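Local coordinates for putative capsular polysaccharide biosynthesis protein (Streptococcus pneumoniae serotype 4, PDB 6EWJ), which probably acts as a pyridoxal 5'-phosphate-dependent sugar aminotransferase in teichoic acid biosynthesis, at residues D18-E23 and L278-S283; I132-L137 and C142-L147. All blocks are in the same frame, centred on the assembly; numbering follows the deposited sequence.

The two contacts lie on opposite sides of the chain's centre, their centres about 29 Å apart, and have no secondary-structure element in common. Interaction 1 is a surface contact between helix 268-299 and the loop and first turn of helix 21-31, tied by salt bridges, with one arginine doing nearly all the work. Interaction 2 is wholly buried beside the central sheet, where the loop leaving strand 129-132 meets the start of helix 144-153. There one carboxylate receives neutral donors, and proline, leucine and isoleucine add apolar packing. Interaction 1 joins distant parts of the sequence, whereas interaction 2 joins neighbouring parts, a four-residue link apart, near the cofactor site.

Interaction 1: residues D18-E23 and L278-S283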
loop_
_atom_site.group_PDB
_atom_site.type_symbol
_atom_site.label_atom_id
_atom_site.label_comp_id
_atom_site.label_asym_id
_atom_site.label_seq_id
_atom_site.Cartn_x
_atom_site.Cartn_y
_atom_site.Cartn_z
ATOM N N ASP A 18 1.750 -11.379 19.495
ATOM C CA ASP A 18 2.787 -11.990 20.311
ATOM C C ASP A 18 4.129 -11.380 19.902
ATOM O O ASP A 18 4.774 -11.861 18.973
ATOM C CB ASP A 18 2.798 -13.514 20.108
ATOM C CG ASP A 18 3.658 -14.252 21.152
ATOM O OD1 ASP A 18 4.633 -13.647 21.687
ATOM O OD2 ASP A 18 3.361 -15.441 21.410
ATOM N N ILE A 19 4.476 -10.274 20.543
ATOM C CA ILE A 19 5.696 -9.533 20.242
ATOM C C ILE A 19 6.561 -9.574 21.487
ATOM O O ILE A 19 6.073 -9.300 22.583
ATOM C CB ILE A 19 5.386 -8.057 19.884
ATOM C CG1 ILE A 19 4.313 -7.944 18.777
ATOM C CG2 ILE A 19 6.658 -7.308 19.525
ATOM C CD1 ILE A 19 4.692 -8.556 17.434
ATOM N N THR A 20 7.853 -9.893 21.318
ATOM C CA THR A 20 8.799 -9.969 22.428
ATOM C C THR A 20 9.863 -8.885 22.262
ATOM O O THR A 20 9.919 -8.193 21.234
ATOM C CB THR A 20 9.501 -11.342 22.496
ATOM O OG1 THR A 20 10.345 -11.512 21.349
ATOM C CG2 THR A 20 8.486 -12.479 22.586
ATOM N N GLU A 21 10.747 -8.781 23.244
ATOM C CA GLU A 21 11.863 -7.837 23.140
ATOM C C GLU A 21 12.770 -8.025 21.908
ATOM O O GLU A 21 13.398 -7.064 21.473
ATOM C CB GLU A 21 12.696 -7.823 24.439
ATOM C CG GLU A 21 11.943 -7.248 25.650
ATOM C CD GLU A 21 11.546 -5.785 25.511
ATOM O OE1 GLU A 21 12.332 -4.983 24.931
ATOM O OE2 GLU A 21 10.418 -5.441 25.938
ATOM N N ALA A 22 12.883 -9.249 21.386
ATOM C CA ALA A 22 13.719 -9.500 20.204
ATOM C C ALA A 22 13.193 -8.728 18.988
ATOM O O ALA A 22 13.962 -8.159 18.249
ATOM C CB ALA A 22 13.819 -10.986 19.895
ATOM N N GLU A 23 11.878 -8.724 18.791
ATOM C CA GLU A 23 11.277 -7.926 17.732
ATOM C C GLU A 23 11.610 -6.461 17.931
ATOM O O GLU A 23 11.966 -5.773 16.988
ATOM C CB GLU A 23 9.745 -8.074 17.681
ATOM C CG GLU A 23 9.241 -9.360 16.990
ATOM C CD GLU A 23 9.151 -10.573 17.926
ATOM O OE1 GLU A 23 9.529 -10.458 19.115
ATOM O OE2 GLU A 23 8.648 -11.625 17.476
ATOM N N LEU A 278 10.163 -15.163 12.128
ATOM C CA LEU A 278 10.562 -16.336 11.390
ATOM C C LEU A 278 11.495 -17.236 12.241
ATOM O O LEU A 278 11.307 -18.429 12.249
ATOM C CB LEU A 278 11.148 -15.988 10.019
ATOM C CG LEU A 278 11.314 -17.220 9.109
ATOM C CD1 LEU A 278 9.993 -17.898 8.765
ATOM C CD2 LEU A 278 12.044 -16.790 7.843
ATOM N N ASP A 279 12.407 -16.654 13.020
ATOM C CA ASP A 279 13.230 -17.435 13.999
ATOM C C ASP A 279 12.335 -18.113 15.035
ATOM O O ASP A 279 12.480 -19.289 15.358
ATOM C CB ASP A 279 14.171 -16.522 14.773
ATOM C CG ASP A 279 15.258 -15.931 13.919
ATOM O OD1 ASP A 279 15.448 -16.352 12.767
ATOM O OD2 ASP A 279 15.920 -15.017 14.404
ATOM N N ARG A 280 11.371 -17.329 15.521
ATOM C CA ARG A 280 10.402 -17.803 16.510
ATOM C C ARG A 280 9.370 -18.793 15.989
ATOM O O ARG A 280 8.743 -19.465 16.794
ATOM C CB ARG A 280 9.665 -16.595 17.135
ATOM C CG ARG A 280 10.590 -15.743 17.989
ATOM C CD ARG A 280 9.841 -14.572 18.559
ATOM N NE ARG A 280 8.921 -15.061 19.563
ATOM C CZ ARG A 280 7.757 -14.516 19.883
ATOM N NH1 ARG A 280 7.288 -13.424 19.273
ATOM N NH2 ARG A 280 7.030 -15.098 20.837
ATOM N N TYR A 281 9.204 -18.889 14.671
ATOM C CA TYR A 281 8.040 -19.548 14.077
ATOM C C TYR A 281 7.854 -21.066 14.363
ATOM O O TYR A 281 6.758 -21.452 14.722
ATOM C CB TYR A 281 7.917 -19.259 12.578
ATOM C CG TYR A 281 6.470 -19.361 12.063
ATOM C CD1 TYR A 281 5.454 -18.668 12.680
ATOM C CD2 TYR A 281 6.177 -20.098 10.924
ATOM C CE1 TYR A 281 4.145 -18.784 12.231
ATOM C CE2 TYR A 281 4.905 -20.223 10.455
ATOM C CZ TYR A 281 3.878 -19.547 11.096
ATOM O OH TYR A 281 2.617 -19.652 10.628
ATOM N N PRO A 282 8.928 -21.901 14.234
ATOM C CA PRO A 282 8.848 -23.284 14.740
ATOM C C PRO A 282 8.250 -23.386 16.148
ATOM O O PRO A 282 7.263 -24.110 16.304
ATOM C CB PRO A 282 10.319 -23.762 14.701
ATOM C CG PRO A 282 10.920 -22.968 13.595
ATOM C CD PRO A 282 10.257 -21.617 13.659
ATOM N N SER A 283 8.728 -22.606 17.128
ATOM C CA SER A 283 8.154 -22.644 18.499
ATOM C C SER A 283 6.679 -22.180 18.582
ATOM O O SER A 283 5.863 -22.730 19.346
ATOM C CB SER A 283 8.982 -21.831 19.495
ATOM O OG SER A 283 8.843 -20.457 19.245
#
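Arg280 reaches from helix 268-299 to the loop and first turn that lead into helix 21-31, meeting Asp18, Thr20 and Glu23. Its chain runs extended to CD and then turns about the CG-CD bond (chi3 71°), which brings the guanidinium round to the three partners. Arg280 CD passes beside the Glu23 carboxylate, and Arg280 NH1 donates to Glu23 OE2 at 2.9 Å, on the syn side of the carboxylate, whose plane stands almost perpendicular to the guanidinium (87°). The same NH1 also donates to the backbone Asp18 O at 3.0 Å, while Arg280 NH2 gives a nearly straight bond (169°) to Asp18 OD1 at 2.9 Å. NH1 and NH2 thus grip Asp18 end-on, one on the main chain and one on the carboxylate. Methyl CG2 of Thr20 sits over one guanidinium face, 3.5 Å from Arg280 CZ, so the charged bonds run in the guanidinium plane and the apolar contact above it; Asp18 OD1 is itself approached from above its carboxylate. Further along, Ser283 OG donates to Arg280 O at 2.6 Å, at the kink where the N atoms of Pro282 and Ser283 make no bond to the turn before. Both carboxylates have further partners: Asp18 OD2 bonds Thr387 and Glu23 OE2 bonds Gln277. Glu23 OE1 faces back to its own segment, accepting from Thr20 N at 2.8 Å and Thr20 OG1 at 2.6 Å. Ile19 packs on Leu31 of the second subunit. Thr20 as N-cap and Glu23 form a capping box at the start of helix 21-31, joined to a salt-bridge network through Glu23 OE2.

Interaction 2: residues I132-L137 and C142-L147; sequences IIPVEL and CDYDRL
Glu136 OE2 is gripped by two hydroxyls: Tyr144 OH donates to it at a very short 2.5 Å, and Ser175 OG of strand 172-177 also hydrogen-bonds to it. Glu136 OE2 meets the Tyr144 ring at its edge, with carboxylate and ring planes 43° apart. A bend at chi2 (-63°) turns the Glu136 carboxylate toward the 142-147 segment, where OE1 takes Cys142 N at 2.7 Å, nearly straight at 162°. Beside this polar cluster the Pro134 ring lies against three side chains. Its CG is 3.6 Å from Tyr144 OH and 3.7 Å from Leu147 CD1, and its CB is 3.9 Å from Cys142 SG. Leu147 CD1 also lies over the centre of one face of the Tyr144 ring, and its CD2 approaches Ile132 CG2 at 4.3 Å. Helix 144-153 lies within the beta-alpha-beta crossover from strand 129-132 to the parallel strand 172-177. Val135 lies close to His179 and Tyr351, which contact pyridoxal 5'-phosphate when the cofactor is bound; it is absent from this chain. The three hydrogen bonds probably offset the cost of burying the Glu136 carboxylate, which couples loop, helix start and sheet.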
loop_
_atom_site.group_PDB
_atom_site.type_symbol
_atom_site.label_atom_id
_atom_site.label_comp_id
_atom_site.label_asym_id
_atom_site.label_seq_id
_atom_site.Cartn_x
_atom_site.Cartn_y
_atom_site.Cartn_z
ATOM N N ILE A 132 -7.856 -19.666 -10.703
ATOM C CA ILE A 132 -8.616 -20.209 -9.605
ATOM C C ILE A 132 -7.881 -19.781 -8.339
ATOM O O ILE A 132 -6.646 -19.953 -8.238
ATOM C CB ILE A 132 -8.718 -21.745 -9.660
ATOM C CG1 ILE A 132 -9.457 -22.170 -10.915
ATOM C CG2 ILE A 132 -9.468 -22.271 -8.427
ATOM C CD1 ILE A 132 -9.317 -23.627 -11.288
ATOM N N ILE A 133 -8.639 -19.250 -7.374
ATOM C CA ILE A 133 -8.114 -18.879 -6.049
ATOM C C ILE A 133 -8.719 -19.749 -4.907
ATOM O O ILE A 133 -9.696 -19.338 -4.272
ATOM C CB ILE A 133 -8.326 -17.348 -5.731
ATOM C CG1 ILE A 133 -7.869 -16.467 -6.907
ATOM C CG2 ILE A 133 -7.567 -16.952 -4.442
ATOM C CD1 ILE A 133 -8.049 -14.952 -6.693
ATOM N N PRO A 134 -8.135 -20.930 -4.621
ATOM C CA PRO A 134 -8.483 -21.617 -3.391
ATOM C C PRO A 134 -8.029 -20.830 -2.152
ATOM O O PRO A 134 -6.981 -20.149 -2.214
ATOM C CB PRO A 134 -7.669 -22.935 -3.480
ATOM C CG PRO A 134 -7.093 -22.992 -4.865
ATOM C CD PRO A 134 -6.950 -21.543 -5.257
ATOM N N VAL A 135 -8.761 -20.972 -1.053
ATOM C CA VAL A 135 -8.345 -20.431 0.218
ATOM C C VAL A 135 -7.983 -21.533 1.198
ATOM O O VAL A 135 -8.741 -22.515 1.376
ATOM C CB VAL A 135 -9.411 -19.493 0.835
ATOM C CG1 VAL A 135 -10.724 -20.186 1.111
ATOM C CG2 VAL A 135 -8.934 -18.868 2.126
ATOM N N GLU A 136 -6.853 -21.365 1.856
ATOM C CA GLU A 136 -6.337 -22.368 2.742
ATOM C C GLU A 136 -6.877 -22.014 4.138
ATOM O O GLU A 136 -6.182 -21.552 5.034
ATOM C CB GLU A 136 -4.812 -22.458 2.698
ATOM C CG GLU A 136 -4.157 -22.249 1.352
ATOM C CD GLU A 136 -4.504 -23.257 0.268
ATOM O OE1 GLU A 136 -5.269 -24.231 0.483
ATOM O OE2 GLU A 136 -3.995 -23.028 -0.863
ATOM N N LEU A 137 -8.179 -22.243 4.303
ATOM C CA LEU A 137 -8.887 -21.740 5.468
ATOM C C LEU A 137 -8.338 -22.310 6.761
ATOM O O LEU A 137 -8.195 -23.544 6.891
ATOM C CB LEU A 137 -10.366 -22.065 5.392
ATOM C CG LEU A 137 -11.212 -21.416 6.484
ATOM C CD1 LEU A 137 -11.403 -19.920 6.234
ATOM C CD2 LEU A 137 -12.585 -22.093 6.500
ATOM N N CYS A 142 -5.943 -26.856 0.636
ATOM C CA CYS A 142 -6.866 -27.568 -0.252
ATOM C C CYS A 142 -6.318 -28.846 -0.967
ATOM O O CYS A 142 -5.129 -29.138 -0.959
ATOM C CB CYS A 142 -7.412 -26.617 -1.297
ATOM S SG CYS A 142 -8.440 -25.308 -0.524
ATOM N N ASP A 143 -7.221 -29.569 -1.607
ATOM C CA ASP A 143 -6.921 -30.828 -2.332
ATOM C C ASP A 143 -6.269 -30.460 -3.665
ATOM O O ASP A 143 -6.933 -30.388 -4.706
ATOM C CB ASP A 143 -8.286 -31.550 -2.519
ATOM C CG ASP A 143 -8.196 -32.919 -3.109
ATOM O OD1 ASP A 143 -7.102 -33.434 -3.393
ATOM O OD2 ASP A 143 -9.311 -33.462 -3.358
ATOM N N TYR A 144 -4.968 -30.165 -3.622
ATOM C CA TYR A 144 -4.261 -29.705 -4.831
ATOM C C TYR A 144 -4.173 -30.768 -5.924
ATOM O O TYR A 144 -4.253 -30.421 -7.091
ATOM C CB TYR A 144 -2.930 -29.022 -4.510
ATOM C CG TYR A 144 -3.154 -27.578 -4.168
ATOM C CD1 TYR A 144 -3.440 -27.188 -2.867
ATOM C CD2 TYR A 144 -3.172 -26.601 -5.178
ATOM C CE1 TYR A 144 -3.672 -25.853 -2.554
ATOM C CE2 TYR A 144 -3.423 -25.268 -4.882
ATOM C CZ TYR A 144 -3.666 -24.904 -3.573
ATOM O OH TYR A 144 -3.937 -23.599 -3.266
ATOM N N ASP A 145 -4.072 -32.051 -5.577
ATOM C CA ASP A 145 -4.111 -33.066 -6.602
ATOM C C ASP A 145 -5.382 -32.961 -7.434
ATOM O O ASP A 145 -5.314 -33.052 -8.648
ATOM C CB ASP A 145 -3.979 -34.488 -6.030
ATOM C CG ASP A 145 -2.562 -34.776 -5.489
ATOM O OD1 ASP A 145 -1.647 -33.962 -5.674
ATOM O OD2 ASP A 145 -2.404 -35.848 -4.864
ATOM N N ARG A 146 -6.518 -32.775 -6.783
ATOM C CA ARG A 146 -7.779 -32.621 -7.505
ATOM C C ARG A 146 -7.830 -31.304 -8.295
ATOM O O ARG A 146 -8.172 -31.287 -9.474
ATOM C CB ARG A 146 -8.953 -32.683 -6.548
ATOM C CG ARG A 146 -10.313 -32.598 -7.221
ATOM C CD ARG A 146 -10.547 -33.737 -8.228
ATOM N NE ARG A 146 -11.733 -33.476 -9.047
ATOM C CZ ARG A 146 -12.994 -33.657 -8.668
ATOM N NH1 ARG A 146 -13.297 -34.102 -7.456
ATOM N NH2 ARG A 146 -13.973 -33.363 -9.524
ATOM N N LEU A 147 -7.448 -30.215 -7.658
ATOM C CA LEU A 147 -7.396 -28.901 -8.373
ATOM C C LEU A 147 -6.567 -28.945 -9.664
ATOM O O LEU A 147 -7.037 -28.519 -10.704
ATOM C CB LEU A 147 -6.856 -27.817 -7.448
ATOM C CG LEU A 147 -7.877 -27.303 -6.455
ATOM C CD1 LEU A 147 -7.241 -26.642 -5.224
ATOM C CD2 LEU A 147 -8.776 -26.294 -7.207
#